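Local coordinates for protein type 6 secretion amidase effector 2 (Salmonella typhi, PDB 6WIN) that probably cleaves amide bonds in bacterial peptidoglycan, as a toxin delivered by the type 6 secretion system, at residues T59-R64 against I120-N125; S101-R106 against E127-V132. All coordinates share one frame; numbering follows the deposited sequence.

Contact 1: T59-R64 against I120-N125; sequences TFVNGR and IRMSNN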
ATOM      1  N   THR A  59       3.097  -1.717  -2.340  1.00 18.89           N
ATOM      2  CA  THR A  59       4.461  -2.044  -2.737  1.00 17.96           C
ATOM      3  C   THR A  59       4.500  -2.416  -4.218  1.00 16.66           C
ATOM      4  O   THR A  59       3.722  -3.258  -4.670  1.00 15.18           O
ATOM      5  CB  THR A  59       4.976  -3.224  -1.915  1.00 23.56           C
ATOM      6  OG1 THR A  59       4.112  -4.350  -2.143  1.00 18.48           O
ATOM      7  CG2 THR A  59       5.002  -2.897  -0.412  1.00 13.30           C
ATOM      8  N   PHE A  60       5.423  -1.815  -4.969  1.00 16.59           N
ATOM      9  CA  PHE A  60       5.568  -2.100  -6.394  1.00 16.76           C
ATOM     10  C   PHE A  60       7.020  -2.377  -6.748  1.00 19.22           C
ATOM     11  O   PHE A  60       7.929  -1.700  -6.262  1.00 17.96           O
ATOM     12  CB  PHE A  60       5.082  -0.939  -7.269  1.00 18.95           C
ATOM     13  CG  PHE A  60       3.599  -0.893  -7.453  1.00 19.75           C
ATOM     14  CD1 PHE A  60       2.992  -1.575  -8.501  1.00 18.12           C
ATOM     15  CD2 PHE A  60       2.809  -0.142  -6.599  1.00 14.85           C
ATOM     16  CE1 PHE A  60       1.633  -1.519  -8.688  1.00 17.41           C
ATOM     17  CE2 PHE A  60       1.448  -0.084  -6.779  1.00 15.12           C
ATOM     18  CZ  PHE A  60       0.859  -0.776  -7.835  1.00 19.11           C
ATOM     19  N   VAL A  61       7.220  -3.348  -7.633  1.00 23.79           N
ATOM     20  CA  VAL A  61       8.538  -3.735  -8.117  1.00 21.94           C
ATOM     21  C   VAL A  61       8.461  -3.859  -9.631  1.00 20.77           C
ATOM     22  O   VAL A  61       7.615  -4.598 -10.149  1.00 20.79           O
ATOM     23  CB  VAL A  61       9.008  -5.063  -7.499  1.00 22.15           C
ATOM     24  CG1 VAL A  61      10.159  -5.637  -8.298  1.00 22.12           C
ATOM     25  CG2 VAL A  61       9.360  -4.888  -6.017  1.00 21.63           C
ATOM     26  N   ASN A  62       9.344  -3.148 -10.334  1.00 22.13           N
ATOM     27  CA  ASN A  62       9.459  -3.245 -11.792  1.00 20.29           C
ATOM     28  C   ASN A  62       8.103  -3.022 -12.452  1.00 25.42           C
ATOM     29  O   ASN A  62       7.718  -3.727 -13.386  1.00 24.34           O
ATOM     30  CB  ASN A  62      10.051  -4.591 -12.223  1.00 22.63           C
ATOM     31  CG  ASN A  62      11.464  -4.821 -11.677  1.00 32.78           C
ATOM     32  OD1 ASN A  62      12.256  -3.885 -11.544  1.00 26.62           O
ATOM     33  ND2 ASN A  62      11.784  -6.079 -11.369  1.00 27.69           N
ATOM     34  N   GLY A  63       7.356  -2.050 -11.928  1.00 27.34           N
ATOM     35  CA  GLY A  63       6.103  -1.631 -12.509  1.00 20.80           C
ATOM     36  C   GLY A  63       4.882  -2.397 -12.047  1.00 21.81           C
ATOM     37  O   GLY A  63       3.767  -2.043 -12.460  1.00 22.36           O
ATOM     38  N   ARG A  64       5.046  -3.442 -11.231  1.00 15.77           N
ATOM     39  CA  ARG A  64       3.940  -4.340 -10.915  1.00 18.54           C
ATOM     40  C   ARG A  64       3.919  -4.711  -9.437  1.00 25.95           C
ATOM     41  O   ARG A  64       4.933  -4.635  -8.739  1.00 20.26           O
ATOM     42  CB  ARG A  64       3.994  -5.625 -11.746  1.00 21.39           C
ATOM     43  CG  ARG A  64       4.460  -5.422 -13.175  1.00 30.07           C
ATOM     44  CD  ARG A  64       3.362  -4.815 -14.009  1.00 30.92           C
ATOM     45  NE  ARG A  64       2.122  -5.567 -13.884  1.00 38.08           N
ATOM     46  CZ  ARG A  64       1.922  -6.763 -14.428  1.00 43.46           C
ATOM     47  NH1 ARG A  64       0.760  -7.383 -14.257  1.00 42.61           N
ATOM     48  NH2 ARG A  64       2.883  -7.341 -15.151  1.00 43.40           N
ATOM     49  N   ILE A 120      14.848  -3.592   0.593  1.00 23.23           N
ATOM     50  CA  ILE A 120      14.986  -4.251   1.893  1.00 23.54           C
ATOM     51  C   ILE A 120      13.710  -4.038   2.707  1.00 19.79           C
ATOM     52  O   ILE A 120      13.068  -2.982   2.628  1.00 26.63           O
ATOM     53  CB  ILE A 120      16.208  -3.729   2.672  1.00 16.59           C
ATOM     54  CG1 ILE A 120      16.116  -2.211   2.865  1.00 17.74           C
ATOM     55  CG2 ILE A 120      17.495  -4.084   1.963  1.00 25.06           C
ATOM     56  CD1 ILE A 120      16.733  -1.718   4.171  1.00 31.69           C
ATOM     57  N   ARG A 121      13.344  -5.057   3.490  1.00 21.86           N
ATOM     58  CA  ARG A 121      12.189  -5.046   4.402  1.00 22.97           C
ATOM     59  C   ARG A 121      10.975  -4.358   3.772  1.00 19.79           C
ATOM     60  O   ARG A 121      10.374  -3.440   4.337  1.00 18.28           O
ATOM     61  CB  ARG A 121      12.562  -4.404   5.742  1.00 26.08           C
ATOM     62  CG  ARG A 121      13.696  -5.131   6.453  1.00 27.99           C
ATOM     63  CD  ARG A 121      14.579  -4.181   7.254  1.00 33.82           C
ATOM     64  NE  ARG A 121      13.812  -3.482   8.277  1.00 43.24           N
ATOM     65  CZ  ARG A 121      14.292  -2.524   9.064  1.00 43.80           C
ATOM     66  NH1 ARG A 121      13.492  -1.943   9.955  1.00 43.27           N
ATOM     67  NH2 ARG A 121      15.562  -2.147   8.964  1.00 41.15           N
HETATM   68  N   MSE A 122      10.604  -4.840   2.590  1.00 25.06           N
HETATM   69  CA  MSE A 122       9.808  -4.064   1.635  1.00 21.83           C
HETATM   70  C   MSE A 122       8.498  -3.512   2.213  1.00 20.13           C
HETATM   71  O   MSE A 122       8.234  -2.312   2.110  1.00 19.48           O
HETATM   72  CB  MSE A 122       9.544  -4.924   0.394  1.00 25.19           C
HETATM   73  CG  MSE A 122       9.406  -4.126  -0.874  1.00 34.11           C
HETATM   74 SE   MSE A 122       8.669  -5.130  -2.347  1.00 33.65          SE
HETATM   75  CE  MSE A 122      10.479  -5.752  -2.934  1.00 33.79           C
ATOM     76  N   SER A 123       7.700  -4.375   2.851  1.00 23.73           N
ATOM     77  CA  SER A 123       6.424  -3.940   3.421  1.00 20.14           C
ATOM     78  C   SER A 123       6.596  -2.913   4.538  1.00 20.24           C
ATOM     79  O   SER A 123       5.645  -2.179   4.848  1.00 16.95           O
ATOM     80  CB  SER A 123       5.661  -5.153   3.947  1.00 17.51           C
ATOM     81  OG  SER A 123       6.331  -5.698   5.063  1.00 23.68           O
ATOM     82  N   ASN A 124       7.777  -2.855   5.154  1.00 18.96           N
ATOM     83  CA  ASN A 124       8.097  -1.884   6.199  1.00 20.12           C
ATOM     84  C   ASN A 124       9.051  -0.802   5.695  1.00 21.78           C
ATOM     85  O   ASN A 124       9.749  -0.162   6.494  1.00 16.31           O
ATOM     86  CB  ASN A 124       8.687  -2.601   7.418  1.00 20.92           C
ATOM     87  CG  ASN A 124       7.736  -3.635   7.991  1.00 22.31           C
ATOM     88  OD1 ASN A 124       6.546  -3.383   8.113  1.00 24.49           O
ATOM     89  ND2 ASN A 124       8.251  -4.810   8.318  1.00 24.69           N
ATOM     90  N   ASN A 125       9.069  -0.577   4.379  1.00 17.47           N
ATOM     91  CA  ASN A 125       9.960   0.359   3.696  1.00 19.00           C
ATOM     92  C   ASN A 125       9.103   1.419   3.016  1.00 15.66           C
ATOM     93  O   ASN A 125       8.468   1.138   1.994  1.00 17.54           O
ATOM     94  CB  ASN A 125      10.821  -0.386   2.669  1.00 19.70           C
ATOM     95  CG  ASN A 125      11.955   0.450   2.125  1.00 18.04           C
ATOM     96  OD1 ASN A 125      11.836   1.665   1.964  1.00 17.25           O
ATOM     97  ND2 ASN A 125      13.081  -0.205   1.848  1.00 18.20           N
TER

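Contact 2: S101-R106 against E127-V132; sequences SKRYIR and EAYFIV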
ATOM      1  N   SER A 101      -6.142  -0.892  11.482  1.00 18.88           N
ATOM      2  CA  SER A 101      -5.532   0.140  12.316  1.00 20.24           C
ATOM      3  C   SER A 101      -4.382   0.821  11.592  1.00 19.59           C
ATOM      4  O   SER A 101      -3.853   0.304  10.607  1.00 18.25           O
ATOM      5  CB  SER A 101      -5.023  -0.435  13.643  1.00 19.19           C
ATOM      6  OG  SER A 101      -4.115  -1.492  13.425  1.00 20.15           O
ATOM      7  N   LYS A 102      -3.982   1.976  12.133  1.00 21.52           N
ATOM      8  CA  LYS A 102      -2.893   2.772  11.576  1.00 21.94           C
ATOM      9  C   LYS A 102      -1.539   2.254  12.028  1.00 22.07           C
ATOM     10  O   LYS A 102      -1.379   1.784  13.159  1.00 18.09           O
ATOM     11  CB  LYS A 102      -2.973   4.230  12.014  1.00 23.17           C
ATOM     12  CG  LYS A 102      -4.331   4.826  12.162  1.00 24.22           C
ATOM     13  CD  LYS A 102      -4.157   6.237  12.670  1.00 22.76           C
ATOM     14  CE  LYS A 102      -5.454   6.990  12.659  1.00 21.61           C
ATOM     15  NZ  LYS A 102      -5.219   8.394  13.101  1.00 26.65           N
ATOM     16  N   ARG A 103      -0.543   2.400  11.149  1.00 22.79           N
ATOM     17  CA  ARG A 103       0.831   2.132  11.541  1.00 19.58           C
ATOM     18  C   ARG A 103       1.774   3.030  10.746  1.00 23.67           C
ATOM     19  O   ARG A 103       1.436   3.542   9.675  1.00 21.06           O
ATOM     20  CB  ARG A 103       1.202   0.653  11.363  1.00 22.65           C
ATOM     21  CG  ARG A 103       1.336   0.192   9.908  1.00 18.85           C
ATOM     22  CD  ARG A 103       1.837  -1.248   9.850  1.00 21.31           C
ATOM     23  NE  ARG A 103       1.939  -1.740   8.478  1.00 20.74           N
ATOM     24  CZ  ARG A 103       3.075  -2.079   7.878  1.00 20.23           C
ATOM     25  NH1 ARG A 103       4.228  -1.984   8.527  1.00 19.57           N
ATOM     26  NH2 ARG A 103       3.054  -2.524   6.623  1.00 17.06           N
ATOM     27  N   TYR A 104       2.970   3.213  11.305  1.00 20.29           N
ATOM     28  CA  TYR A 104       3.995   4.097  10.772  1.00 17.09           C
ATOM     29  C   TYR A 104       4.998   3.252  10.007  1.00 23.08           C
ATOM     30  O   TYR A 104       5.586   2.322  10.574  1.00 15.83           O
ATOM     31  CB  TYR A 104       4.696   4.835  11.907  1.00 21.39           C
ATOM     32  CG  TYR A 104       5.635   5.971  11.534  1.00 15.13           C
ATOM     33  CD1 TYR A 104       5.178   7.065  10.827  1.00 17.49           C
ATOM     34  CD2 TYR A 104       6.953   5.980  11.980  1.00 16.94           C
ATOM     35  CE1 TYR A 104       6.011   8.117  10.522  1.00 21.26           C
ATOM     36  CE2 TYR A 104       7.801   7.039  11.690  1.00 16.67           C
ATOM     37  CZ  TYR A 104       7.318   8.101  10.965  1.00 19.75           C
ATOM     38  OH  TYR A 104       8.124   9.156  10.668  1.00 21.18           O
ATOM     39  N   ILE A 105       5.182   3.571   8.727  1.00 18.35           N
ATOM     40  CA  ILE A 105       6.147   2.909   7.864  1.00 21.76           C
ATOM     41  C   ILE A 105       7.276   3.899   7.616  1.00 20.17           C
ATOM     42  O   ILE A 105       7.054   4.968   7.036  1.00 20.06           O
ATOM     43  CB  ILE A 105       5.498   2.444   6.551  1.00 21.38           C
ATOM     44  CG1 ILE A 105       4.265   1.581   6.850  1.00 19.09           C
ATOM     45  CG2 ILE A 105       6.506   1.707   5.673  1.00 16.94           C
ATOM     46  CD1 ILE A 105       3.679   0.879   5.617  1.00 17.65           C
ATOM     47  N   ARG A 106       8.476   3.561   8.084  1.00 20.50           N
ATOM     48  CA  ARG A 106       9.604   4.476   8.040  1.00 20.33           C
ATOM     49  C   ARG A 106      10.343   4.439   6.707  1.00 17.37           C
ATOM     50  O   ARG A 106      10.405   3.413   6.024  1.00 12.82           O
ATOM     51  CB  ARG A 106      10.595   4.154   9.151  1.00 21.16           C
ATOM     52  CG  ARG A 106       9.945   3.903  10.485  1.00 24.65           C
ATOM     53  CD  ARG A 106      10.813   4.416  11.583  1.00 23.80           C
ATOM     54  NE  ARG A 106      12.232   4.086  11.395  1.00 33.39           N
ATOM     55  CZ  ARG A 106      12.724   2.850  11.365  1.00 29.77           C
ATOM     56  NH1 ARG A 106      14.029   2.664  11.193  1.00 38.44           N
ATOM     57  NH2 ARG A 106      11.916   1.802  11.516  1.00 33.99           N
ATOM     58  N   GLU A 127       9.782   3.703   1.059  1.00 17.03           N
ATOM     59  CA  GLU A 127      10.150   3.989  -0.325  1.00 14.98           C
ATOM     60  C   GLU A 127       9.617   2.953  -1.310  1.00 18.34           C
ATOM     61  O   GLU A 127       9.646   3.200  -2.522  1.00 16.96           O
ATOM     62  CB  GLU A 127      11.679   4.091  -0.446  1.00 20.89           C
ATOM     63  CG  GLU A 127      12.274   5.293   0.302  1.00 18.11           C
ATOM     64  CD  GLU A 127      13.760   5.476   0.034  1.00 23.66           C
ATOM     65  OE1 GLU A 127      14.563   5.120   0.915  1.00 23.24           O
ATOM     66  OE2 GLU A 127      14.117   5.967  -1.060  1.00 24.97           O
ATOM     67  N   ALA A 128       9.119   1.814  -0.822  1.00 16.41           N
ATOM     68  CA  ALA A 128       8.561   0.791  -1.695  1.00 19.25           C
ATOM     69  C   ALA A 128       7.124   1.082  -2.119  1.00 18.60           C
ATOM     70  O   ALA A 128       6.578   0.348  -2.952  1.00 17.99           O
ATOM     71  CB  ALA A 128       8.621  -0.573  -1.003  1.00 20.32           C
ATOM     72  N   TYR A 129       6.510   2.140  -1.606  1.00 19.41           N
ATOM     73  CA  TYR A 129       5.082   2.356  -1.789  1.00 17.29           C
ATOM     74  C   TYR A 129       4.813   3.353  -2.905  1.00 16.43           C
ATOM     75  O   TYR A 129       5.410   4.434  -2.949  1.00 15.77           O
ATOM     76  CB  TYR A 129       4.433   2.819  -0.486  1.00 15.26           C
ATOM     77  CG  TYR A 129       4.272   1.658   0.453  1.00 19.78           C
ATOM     78  CD1 TYR A 129       5.313   1.276   1.312  1.00 13.73           C
ATOM     79  CD2 TYR A 129       3.103   0.907   0.451  1.00 16.53           C
ATOM     80  CE1 TYR A 129       5.179   0.185   2.149  1.00 15.66           C
ATOM     81  CE2 TYR A 129       2.949  -0.179   1.285  1.00 18.42           C
ATOM     82  CZ  TYR A 129       3.986  -0.537   2.136  1.00 19.97           C
ATOM     83  OH  TYR A 129       3.815  -1.630   2.946  1.00 19.01           O
ATOM     84  N   PHE A 130       3.893   2.985  -3.788  1.00 15.22           N
ATOM     85  CA  PHE A 130       3.518   3.805  -4.923  1.00 16.47           C
ATOM     86  C   PHE A 130       2.002   3.795  -5.038  1.00 17.33           C
ATOM     87  O   PHE A 130       1.344   2.847  -4.613  1.00 13.95           O
ATOM     88  CB  PHE A 130       4.164   3.285  -6.227  1.00 17.57           C
ATOM     89  CG  PHE A 130       5.673   3.395  -6.244  1.00 17.69           C
ATOM     90  CD1 PHE A 130       6.296   4.389  -6.976  1.00 19.68           C
ATOM     91  CD2 PHE A 130       6.463   2.506  -5.530  1.00 16.66           C
ATOM     92  CE1 PHE A 130       7.690   4.508  -6.981  1.00 20.00           C
ATOM     93  CE2 PHE A 130       7.851   2.612  -5.540  1.00 14.16           C
ATOM     94  CZ  PHE A 130       8.458   3.612  -6.260  1.00 17.56           C
ATOM     95  N   ILE A 131       1.456   4.863  -5.619  1.00 18.14           N
ATOM     96  CA  ILE A 131       0.025   4.919  -5.871  1.00 15.75           C
ATOM     97  C   ILE A 131      -0.378   3.809  -6.833  1.00 18.57           C
ATOM     98  O   ILE A 131       0.304   3.544  -7.836  1.00 16.29           O
ATOM     99  CB  ILE A 131      -0.350   6.309  -6.408  1.00 17.57           C
ATOM    100  CG1 ILE A 131      -0.013   7.383  -5.366  1.00 19.54           C
ATOM    101  CG2 ILE A 131      -1.816   6.357  -6.777  1.00 21.71           C
ATOM    102  CD1 ILE A 131      -0.360   8.804  -5.788  1.00 22.05           C
ATOM    103  N   VAL A 132      -1.494   3.146  -6.521  1.00 17.27           N
ATOM    104  CA  VAL A 132      -2.022   2.073  -7.361  1.00 20.72           C
ATOM    105  C   VAL A 132      -2.700   2.703  -8.572  1.00 20.21           C
ATOM    106  O   VAL A 132      -3.634   3.487  -8.417  1.00 20.33           O
ATOM    107  CB  VAL A 132      -3.015   1.195  -6.581  1.00 17.26           C
ATOM    108  CG1 VAL A 132      -3.801   0.324  -7.548  1.00 14.74           C
ATOM    109  CG2 VAL A 132      -2.293   0.333  -5.558  1.00 15.92           C
TER

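Contact 1: T59-R64 against I120-N125
Thr59, at the end of strand 56-59, comes nearest to Ser123 of the short 3-10 turn at 122-123, with 6.7 Å between their CA atoms, and just beyond it the chain folds back in a type I' turn from Val61 to Arg64. Met122, a selenomethionine, carries the contact. Its extended chain brings SE to Val61, and the bend at the last torsion (chi3 -89°) turns CE against it; the two side chains cross at about a right angle. Val61 meets it with one methyl branch, CG2, which lies 3.4 Å from Met122 CE, tight for two carbons, and 3.7 Å from Met122 SE. Thr59 flanks the same chain more loosely: its CB is 4.2 Å from Met122 SE. Thr59 CG2 faces the turn backbone, 4.1 Å from Met122 O and 4.2 Å from Ser123 CA. Asn125 ND2 bonds Ile120 O at 2.9 Å, tying the ends of 120-125 together. The join of a strand end and its following turn to the 3-10 turn is thus van der Waals contact, mostly of carbon and selenium with one carbonyl oxygen, while the Thr59 hydroxyl has its bond elsewhere, with the backbone N of His73.

Contact 2: S101-R106 against E127-V132
The phenol end of Tyr129 reaches across to strand 101-106 and meets Arg103 and Ile105, two residues apart and on the same face of that strand. Ile105 approaches the tyrosine at about a right angle. Its CD1 comes obliquely to the ring, 3.8 Å from Tyr129 CZ and 3.7 Å from Tyr129 OH, while CG2 stands 4.1 Å from Tyr129 CE1. The same CD1 lies over one face of the Arg103 guanidinium, offset toward the rim, and so touches both flat groups at once, from beside the place where they approach. Those planes are turned 74° from each other. The arginine chain is extended from CG to NE after a first torsion of 71°, which carries the guanidinium toward the phenol; Arg103 NH2 stops 3.9 Å from Tyr129 OH, too long to count as a bond. Both polar ends instead converge on the carbonyl oxygen of Ser123. Asp89 forms a salt bridge with Arg103 NE, and Asn124 OD1 takes NH1, so the guanidinium's rotation is probably fixed. Arg103 and Tyr129 both touch His73. Strands 56-59, 74-81 and 84-89 lie between these two in the sheet order, so the side chains can meet presumably because the sheet curves. A six-stranded antiparallel sheet preceded by helix 23-30 is consistent with the NlpC/P60-type (papain-like) fold of such amidases.

Overall arrangement
Contact 2 is the buried one, built from side chains of two sheet strands, whereas contact 1 is partly buried and lies at the end of the inner strand 56-59, where the chain leaves the sheet. They meet through the turn at 122-124: Met122 O packs 3.6 Å from Ala128 CB, and Asn124 C 3.6 Å from Ile105 CG2. The turn therefore offers an apolar selenomethionine to 59-64 and polar groups to the strands. Contact 1 is van der Waals packing, mostly apolar; contact 2 sets an isoleucine methyl beside an arginine and a tyrosine whose polar ends bond largely to that turn, with Asp89 completing the arginine's set. Along the chain the four segments alternate, which interlocks the two contacts.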